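Serine/threonine protein phosphatase Stp1 (Streptococcus agalactiae, PDB 2PK0) removes phosphate from phosphoserine and phosphothreonine residues of proteins, as a metal-dependent phosphatase of the PP2C family. Local coordinates at residues D23-F28 with N237-L242. Numbering follows the deposited sequence.
Sequences DFINQF and NITVAL
Starting at its CB, D23 points from strand 23-28 toward strand 238-242. CB passes alongside T239 OG1, as the two side chains run past each other in opposite directions. CG, set beside the backbone N (chi1 -76°), lies between T239 OG1 and N237 CB. Of the two carboxylate oxygens, OD2 turns inward, 2.9 Å from T239 OG1; whether that hydroxyl gives its proton here is unsettled, since T12 OG1 is a second partner. OD2 also accepts from S196 OG. OD1 points the other way, to two waters at 2.7 Å each: water 1 also reaches N237 O, and water 2 reaches N237 OD1 at 3.0 Å. A short acid suits this spot because it can take several donors at once beside a bound magnesium ion, about 4 Å from the D23 side chain, where D41 is a ligand; the nearby cation probably helps keep D23 ionised. Asn suits position 237 because its amide, turned 80° from the carboxylate plane, both gives and accepts: ND2 to the backbone oxygens of I14 and N20, OD1 from Q22 N and water 2. Here the two antiparallel sheets of the PP2C beta-sandwich face each other; the axes of 23-28 and 238-242 run in nearly the same direction, 18° apart, and approach to 7.6 Å. Further from the metal the interface turns apolar. T239 serves both halves: its CG2, anti to the backbone N, rests 3.7 Å from I25 CB. The branched I25 extends fully, CD1 lying against V240 O and 3.7 Å from A241 CB, the short Ala side chain letting it come close to the strand, with L10 and L39 packed around.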
loop_
_atom_site.group_PDB
_atom_site.type_symbol
_atom_site.label_atom_id
_atom_site.label_comp_id
_atom_site.label_asym_id
_atom_site.label_seq_id
_atom_site.Cartn_x
_atom_site.Cartn_y
_atom_site.Cartn_z
ATOM N N ASP A 23 0.299 4.081 -10.467
ATOM C CA ASP A 23 0.556 4.022 -9.037
ATOM C C ASP A 23 0.957 5.420 -8.581
ATOM O O ASP A 23 1.564 6.161 -9.369
ATOM C CB ASP A 23 1.709 3.074 -8.716
ATOM C CG ASP A 23 1.332 1.590 -8.791
ATOM O OD1 ASP A 23 0.142 1.240 -8.946
ATOM O OD2 ASP A 23 2.266 0.763 -8.686
ATOM N N PHE A 24 0.635 5.776 -7.333
ATOM C CA PHE A 24 1.200 6.983 -6.700
ATOM C C PHE A 24 1.686 6.712 -5.272
ATOM O O PHE A 24 1.052 5.971 -4.539
ATOM C CB PHE A 24 0.192 8.145 -6.702
ATOM C CG PHE A 24 0.837 9.516 -6.806
ATOM C CD1 PHE A 24 1.360 9.968 -8.013
ATOM C CD2 PHE A 24 0.915 10.351 -5.708
ATOM C CE1 PHE A 24 1.956 11.236 -8.116
ATOM C CE2 PHE A 24 1.501 11.609 -5.801
ATOM C CZ PHE A 24 2.024 12.052 -7.006
ATOM N N ILE A 25 2.812 7.305 -4.889
ATOM C CA ILE A 25 3.349 7.170 -3.521
ATOM C C ILE A 25 3.970 8.485 -2.988
ATOM O O ILE A 25 4.605 9.241 -3.749
ATOM C CB ILE A 25 4.360 6.010 -3.433
ATOM C CG1 ILE A 25 4.521 5.508 -1.996
ATOM C CG2 ILE A 25 5.697 6.390 -4.023
ATOM C CD1 ILE A 25 5.526 4.369 -1.885
ATOM N N ASN A 26 3.746 8.771 -1.701
ATOM C CA ASN A 26 4.306 9.945 -1.063
ATOM C C ASN A 26 4.310 9.803 0.463
ATOM O O ASN A 26 3.621 8.942 1.029
ATOM C CB ASN A 26 3.550 11.204 -1.477
ATOM C CG ASN A 26 4.461 12.426 -1.619
ATOM O OD1 ASN A 26 5.584 12.437 -1.124
ATOM N ND2 ASN A 26 3.967 13.463 -2.294
ATOM N N GLN A 27 5.108 10.639 1.126
ATOM C CA GLN A 27 5.107 10.710 2.571
ATOM C C GLN A 27 4.780 12.128 3.026
ATOM O O GLN A 27 4.907 13.076 2.256
ATOM C CB GLN A 27 6.435 10.237 3.149
ATOM C CG GLN A 27 7.615 11.128 2.831
ATOM C CD GLN A 27 8.930 10.584 3.412
ATOM O OE1 GLN A 27 9.029 10.325 4.609
ATOM N NE2 GLN A 27 9.933 10.408 2.558
ATOM N N PHE A 28 4.302 12.263 4.259
ATOM C CA PHE A 28 3.833 13.536 4.781
ATOM C C PHE A 28 4.171 13.523 6.250
ATOM O O PHE A 28 4.512 12.492 6.786
ATOM C CB PHE A 28 2.297 13.705 4.585
ATOM C CG PHE A 28 1.851 13.529 3.163
ATOM C CD1 PHE A 28 1.403 12.280 2.697
ATOM C CD2 PHE A 28 1.943 14.586 2.263
ATOM C CE1 PHE A 28 1.052 12.106 1.370
ATOM C CE2 PHE A 28 1.580 14.429 0.943
ATOM C CZ PHE A 28 1.130 13.189 0.490
ATOM N N ASN A 237 2.902 -1.823 -12.917
ATOM C CA ASN A 237 3.594 -0.784 -12.173
ATOM C C ASN A 237 4.034 -1.314 -10.821
ATOM O O ASN A 237 3.272 -1.995 -10.149
ATOM C CB ASN A 237 2.688 0.428 -11.963
ATOM C CG ASN A 237 2.086 0.954 -13.250
ATOM O OD1 ASN A 237 0.926 1.377 -13.269
ATOM N ND2 ASN A 237 2.869 0.963 -14.323
ATOM N N ILE A 238 5.276 -1.028 -10.446
ATOM C CA ILE A 238 5.828 -1.472 -9.161
ATOM C C ILE A 238 6.057 -0.254 -8.304
ATOM O O ILE A 238 6.595 0.735 -8.791
ATOM C CB ILE A 238 7.177 -2.115 -9.356
ATOM C CG1 ILE A 238 7.186 -2.928 -10.651
ATOM C CG2 ILE A 238 7.519 -2.939 -8.172
ATOM C CD1 ILE A 238 8.564 -3.061 -11.269
ATOM N N THR A 239 5.652 -0.306 -7.038
ATOM C CA THR A 239 5.722 0.865 -6.163
ATOM C C THR A 239 5.923 0.398 -4.742
ATOM O O THR A 239 5.153 -0.421 -4.261
ATOM C CB THR A 239 4.443 1.706 -6.273
ATOM O OG1 THR A 239 4.408 2.330 -7.567
ATOM C CG2 THR A 239 4.414 2.793 -5.232
ATOM N N VAL A 240 6.992 0.866 -4.087
ATOM C CA VAL A 240 7.376 0.334 -2.778
ATOM C C VAL A 240 7.754 1.434 -1.781
ATOM O O VAL A 240 8.512 2.352 -2.112
ATOM C CB VAL A 240 8.564 -0.691 -2.878
ATOM C CG1 VAL A 240 8.748 -1.447 -1.577
ATOM C CG2 VAL A 240 8.353 -1.698 -3.990
ATOM N N ALA A 241 7.209 1.352 -0.568
ATOM C CA ALA A 241 7.744 2.107 0.566
ATOM C C ALA A 241 8.440 1.158 1.523
ATOM O O ALA A 241 7.860 0.150 1.952
ATOM C CB ALA A 241 6.651 2.836 1.289
ATOM N N LEU A 242 9.682 1.469 1.866
ATOM C CA LEU A 242 10.402 0.674 2.856
ATOM C C LEU A 242 10.704 1.533 4.051
ATOM O O LEU A 242 11.120 2.677 3.883
ATOM C CB LEU A 242 11.718 0.153 2.303
ATOM C CG LEU A 242 11.708 -0.898 1.204
ATOM C CD1 LEU A 242 13.104 -0.964 0.629
ATOM C CD2 LEU A 242 11.291 -2.243 1.749
HETATM O O HOH W 1 0.396 -1.432 -9.537
HETATM O O HOH W 2 -1.235 0.978 -11.255
#